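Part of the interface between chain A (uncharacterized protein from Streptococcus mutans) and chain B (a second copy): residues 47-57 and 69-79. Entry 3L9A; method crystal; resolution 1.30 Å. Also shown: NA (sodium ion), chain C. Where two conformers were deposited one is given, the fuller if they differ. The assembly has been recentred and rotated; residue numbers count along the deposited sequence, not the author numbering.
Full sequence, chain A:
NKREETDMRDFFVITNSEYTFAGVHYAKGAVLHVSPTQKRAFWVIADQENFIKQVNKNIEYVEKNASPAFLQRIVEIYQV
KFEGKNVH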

# COMPACT_ATOMS: atom_id res chain seq x y z
N ASP A 47 -17.39 -15.38 -8.85
CA ASP A 47 -17.65 -14.07 -9.44
C ASP A 47 -16.75 -12.99 -8.83
O ASP A 47 -16.36 -12.04 -9.52
CB ASP A 47 -19.12 -13.66 -9.28
CG ASP A 47 -20.04 -14.36 -10.27
OD1 ASP A 47 -19.59 -14.78 -11.35
OD2 ASP A 47 -21.25 -14.48 -9.96
N GLN A 48 -16.46 -13.12 -7.54
CA GLN A 48 -15.53 -12.19 -6.89
C GLN A 48 -14.09 -12.39 -7.36
O GLN A 48 -13.37 -11.42 -7.62
CB GLN A 48 -15.61 -12.33 -5.38
CG GLN A 48 -16.91 -11.82 -4.77
CD GLN A 48 -16.95 -12.09 -3.27
OE1 GLN A 48 -16.56 -13.16 -2.82
NE2 GLN A 48 -17.42 -11.11 -2.51
N GLU A 49 -13.66 -13.65 -7.46
CA GLU A 49 -12.35 -13.97 -8.00
C GLU A 49 -12.17 -13.32 -9.38
O GLU A 49 -11.14 -12.69 -9.66
CB GLU A 49 -12.23 -15.50 -8.12
CG GLU A 49 -10.90 -15.97 -8.64
CD GLU A 49 -10.82 -17.48 -8.76
OE1 GLU A 49 -11.83 -18.17 -8.50
OE2 GLU A 49 -9.76 -18.00 -9.14
N ASN A 50 -13.19 -13.45 -10.22
CA ASN A 50 -13.12 -12.88 -11.57
C ASN A 50 -13.12 -11.36 -11.57
O ASN A 50 -12.38 -10.74 -12.33
CB ASN A 50 -14.22 -13.46 -12.44
CG ASN A 50 -14.00 -14.92 -12.69
OD1 ASN A 50 -12.86 -15.38 -12.71
ND2 ASN A 50 -15.09 -15.65 -12.88
N PHE A 51 -13.93 -10.77 -10.70
CA PHE A 51 -13.94 -9.32 -10.52
C PHE A 51 -12.55 -8.80 -10.16
O PHE A 51 -12.07 -7.83 -10.75
CB PHE A 51 -14.95 -8.95 -9.43
CG PHE A 51 -15.00 -7.48 -9.15
CD1 PHE A 51 -15.93 -6.67 -9.80
CD2 PHE A 51 -14.11 -6.88 -8.26
CE1 PHE A 51 -15.97 -5.30 -9.55
CE2 PHE A 51 -14.15 -5.51 -8.02
CZ PHE A 51 -15.08 -4.73 -8.66
N ILE A 52 -11.91 -9.46 -9.19
CA ILE A 52 -10.58 -9.06 -8.76
C ILE A 52 -9.63 -9.03 -9.95
O ILE A 52 -8.83 -8.10 -10.07
CB ILE A 52 -10.07 -9.98 -7.65
CG1 ILE A 52 -10.86 -9.71 -6.35
CG2 ILE A 52 -8.57 -9.80 -7.41
CD1 ILE A 52 -10.84 -10.88 -5.37
N LYS A 53 -9.74 -10.02 -10.84
CA LYS A 53 -8.85 -10.07 -11.99
C LYS A 53 -9.16 -9.01 -13.05
O LYS A 53 -8.32 -8.72 -13.89
CB LYS A 53 -8.79 -11.48 -12.57
CG LYS A 53 -8.10 -12.43 -11.60
CD LYS A 53 -7.84 -13.81 -12.16
CE LYS A 53 -9.10 -14.61 -12.37
NZ LYS A 53 -8.72 -16.01 -12.75
N GLN A 54 -10.36 -8.41 -13.01
CA GLN A 54 -10.62 -7.24 -13.85
C GLN A 54 -9.93 -5.99 -13.30
O GLN A 54 -9.32 -5.21 -14.05
CB GLN A 54 -12.12 -6.96 -13.96
CG GLN A 54 -12.44 -5.85 -14.97
CD GLN A 54 -13.92 -5.62 -15.14
OE1 GLN A 54 -14.72 -6.55 -15.02
NE2 GLN A 54 -14.30 -4.39 -15.44
N VAL A 55 -10.03 -5.77 -11.99
CA VAL A 55 -9.50 -4.53 -11.44
C VAL A 55 -8.00 -4.64 -11.11
O VAL A 55 -7.33 -3.61 -11.06
CB VAL A 55 -10.36 -3.98 -10.26
CG1 VAL A 55 -11.82 -3.85 -10.68
CG2 VAL A 55 -10.24 -4.87 -9.05
N ASN A 56 -7.51 -5.87 -10.95
CA ASN A 56 -6.12 -6.12 -10.59
C ASN A 56 -5.60 -7.23 -11.49
O ASN A 56 -5.38 -8.37 -11.05
CB ASN A 56 -6.08 -6.56 -9.13
CG ASN A 56 -4.68 -6.72 -8.58
OD1 ASN A 56 -3.68 -6.51 -9.28
ND2 ASN A 56 -4.59 -7.09 -7.31
N LYS A 57 -5.40 -6.90 -12.75
CA LYS A 57 -5.19 -7.94 -13.76
C LYS A 57 -3.92 -8.76 -13.56
O LYS A 57 -3.84 -9.90 -14.03
CB LYS A 57 -5.24 -7.34 -15.17
CG LYS A 57 -4.11 -6.37 -15.46
CD LYS A 57 -4.28 -5.69 -16.80
CE LYS A 57 -3.16 -4.69 -17.03
NZ LYS A 57 -3.49 -3.69 -18.09
N ALA B 69 -23.99 -2.69 -8.93
CA ALA B 69 -23.50 -4.03 -8.59
C ALA B 69 -21.98 -4.10 -8.64
O ALA B 69 -21.35 -4.79 -7.84
CB ALA B 69 -24.12 -5.09 -9.49
N PHE B 70 -21.38 -3.37 -9.59
CA PHE B 70 -19.92 -3.31 -9.68
C PHE B 70 -19.33 -2.60 -8.46
O PHE B 70 -18.35 -3.06 -7.86
CB PHE B 70 -19.53 -2.61 -10.98
CG PHE B 70 -18.10 -2.85 -11.39
CD1 PHE B 70 -17.07 -2.03 -10.93
CD2 PHE B 70 -17.78 -3.92 -12.22
CE1 PHE B 70 -15.74 -2.28 -11.30
CE2 PHE B 70 -16.46 -4.18 -12.60
CZ PHE B 70 -15.44 -3.36 -12.14
N LEU B 71 -19.95 -1.48 -8.07
CA LEU B 71 -19.48 -0.78 -6.87
C LEU B 71 -19.63 -1.65 -5.62
O LEU B 71 -18.78 -1.61 -4.74
CB LEU B 71 -20.17 0.57 -6.70
CG LEU B 71 -20.10 1.55 -7.89
CD1 LEU B 71 -20.59 2.93 -7.46
CD2 LEU B 71 -18.70 1.66 -8.47
N GLN B 72 -20.69 -2.45 -5.55
CA GLN B 72 -20.88 -3.35 -4.42
C GLN B 72 -19.76 -4.39 -4.32
O GLN B 72 -19.34 -4.73 -3.22
CB GLN B 72 -22.26 -4.00 -4.47
CG GLN B 72 -22.56 -4.91 -3.26
CD GLN B 72 -22.54 -4.16 -1.94
OE1 GLN B 72 -22.77 -2.95 -1.90
NE2 GLN B 72 -22.28 -4.88 -0.85
N ARG B 73 -19.26 -4.86 -5.46
CA ARG B 73 -18.09 -5.73 -5.43
C ARG B 73 -16.88 -5.02 -4.84
O ARG B 73 -16.10 -5.62 -4.11
CB ARG B 73 -17.77 -6.25 -6.83
CG ARG B 73 -18.74 -7.27 -7.38
CD ARG B 73 -18.54 -8.65 -6.75
NE ARG B 73 -19.42 -9.61 -7.41
CZ ARG B 73 -20.26 -10.44 -6.80
NH1 ARG B 73 -20.35 -10.49 -5.47
NH2 ARG B 73 -21.01 -11.26 -7.53
N ILE B 74 -16.70 -3.74 -5.16
CA ILE B 74 -15.61 -2.97 -4.58
C ILE B 74 -15.75 -2.92 -3.05
O ILE B 74 -14.77 -3.08 -2.32
CB ILE B 74 -15.51 -1.56 -5.20
CG1 ILE B 74 -15.21 -1.66 -6.70
CG2 ILE B 74 -14.45 -0.75 -4.47
CD1 ILE B 74 -15.26 -0.34 -7.44
N VAL B 75 -16.97 -2.71 -2.56
CA VAL B 75 -17.23 -2.74 -1.12
C VAL B 75 -16.87 -4.11 -0.53
O VAL B 75 -16.18 -4.19 0.49
CB VAL B 75 -18.70 -2.36 -0.82
CG1 VAL B 75 -19.04 -2.59 0.65
CG2 VAL B 75 -18.96 -0.91 -1.21
N GLU B 76 -17.32 -5.18 -1.18
CA GLU B 76 -17.09 -6.53 -0.66
C GLU B 76 -15.61 -6.88 -0.56
O GLU B 76 -15.14 -7.42 0.45
CB GLU B 76 -17.74 -7.58 -1.57
CG GLU B 76 -19.24 -7.59 -1.54
CD GLU B 76 -19.86 -8.32 -2.71
OE1 GLU B 76 -19.12 -8.94 -3.51
OE2 GLU B 76 -21.09 -8.25 -2.84
N ILE B 77 -14.88 -6.58 -1.64
CA ILE B 77 -13.52 -7.05 -1.76
C ILE B 77 -12.55 -6.11 -1.07
O ILE B 77 -11.62 -6.57 -0.41
CB ILE B 77 -13.10 -7.28 -3.25
CG1 ILE B 77 -13.69 -8.57 -3.82
CG2 ILE B 77 -11.59 -7.46 -3.35
CD1 ILE B 77 -15.15 -8.67 -3.77
N TYR B 78 -12.77 -4.80 -1.20
CA TYR B 78 -11.82 -3.80 -0.74
C TYR B 78 -12.28 -2.97 0.45
O TYR B 78 -11.53 -2.12 0.92
CB TYR B 78 -11.34 -2.91 -1.91
CG TYR B 78 -10.70 -3.72 -3.02
CD1 TYR B 78 -9.48 -4.37 -2.81
CD2 TYR B 78 -11.31 -3.84 -4.27
CE1 TYR B 78 -8.89 -5.13 -3.81
CE2 TYR B 78 -10.72 -4.60 -5.28
CZ TYR B 78 -9.51 -5.24 -5.04
OH TYR B 78 -8.95 -5.99 -6.05
N GLN B 79 -13.53 -3.15 0.89
CA GLN B 79 -13.99 -2.51 2.12
C GLN B 79 -13.98 -0.98 1.99
O GLN B 79 -13.81 -0.25 2.96
CB GLN B 79 -13.13 -2.98 3.31
CG GLN B 79 -13.01 -4.50 3.38
CD GLN B 79 -12.29 -4.96 4.63
OE1 GLN B 79 -12.93 -5.33 5.61
NE2 GLN B 79 -10.96 -4.91 4.61
NA NA C . -9.39 -20.57 -9.77
O HOH W 1 -22.67 -13.65 -7.72
O HOH W 2 -12.03 -20.81 -9.41
O HOH W 3 -6.70 -7.28 -5.33
O HOH W 4 -9.80 -22.69 -8.89

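The centre of this contact is the ring of A:Phe51, which projects from one helix toward another that runs nearly at right angles to it, the two directions differing by 96°. The helix axes come no closer than 10.7 Å, so the space between them must be filled by side chains, and a phenylalanine in the t rotamer is long and flat enough to reach across. It has the largest covered area of any residue here, 107 Å².

Several residues of chain B gather round that ring. One face is covered by the aliphatic base of B:Arg73, whose CB lies 3.4 Å from the ring centroid and only 13° off the normal, a CH-pi contact in which a carbon bearing hydrogens rests on the pi cloud. At the ring edge, A:Phe51 CZ packs against B:Ile74 CG1 at 3.6 Å. The edge of A:Phe51 also turns toward the face of B:Phe70, bringing A:Phe51 CE1 within 3.3 Å of B:Phe70 CZ; the centroids are 4.5 Å apart and the planes inclined at 52°. Such an arrangement sets the slightly positive ring hydrogens of one phenylalanine against the electron-rich face of the other.

One helical turn beyond A:Phe51, A:Val55 continues the apolar surface. This compact branched side chain fits between two aromatic residues: its CG1 is 3.9 Å from B:Phe70 CZ, while its CG2 is 3.8 Å from B:Tyr78 CE2, near the plane of the tyrosine ring. A:Ile52 adds a further hydrophobic contact, its CG1 lying 3.8 Å from B:Ile77 CG2. Nearer the margin, A:Gln54 brings NE2 to 3.6 Å from B:Phe70 CE2, and its amide is hydrogen-bonded elsewhere in the structure.

Tyrosine suits the position of B:Tyr78 because it joins an apolar ring to a polar tip. The ring packs beside A:Val55, and the hydroxyl reaches a water that links the chains: B:Tyr78 OH is 2.7 Å from the oxygen of water 3, which accepts a hydrogen bond from A:Asn56 ND2 at 2.9 Å. A:Asn56 is the first residue to leave helical geometry.

On another side of the centre, A:Gln48 makes the one direct hydrogen bond between the stretches, from its NE2 to B:Glu76 OE1 at 2.9 Å with an angle of 154° at the hydrogen. The same carboxylate oxygen receives B:Arg73 NH1 at 2.8 Å, in a salt bridge within chain B between residues three apart on the helix. B:Glu76 OE1 is thus shared by an amide from across the interface and a guanidinium from its own chain.

B:Arg73 therefore serves both regions, with its CB over the aromatic ring and its charged end at the polar edge. There A:Asp47 OD2 lies 4.0 Å from B:Arg73 NH2, too far for a salt bridge, and water 1 spans the gap: it donates to A:Asp47 OD2 at 2.8 Å and accepts from B:Arg73 NH2 at 2.9 Å.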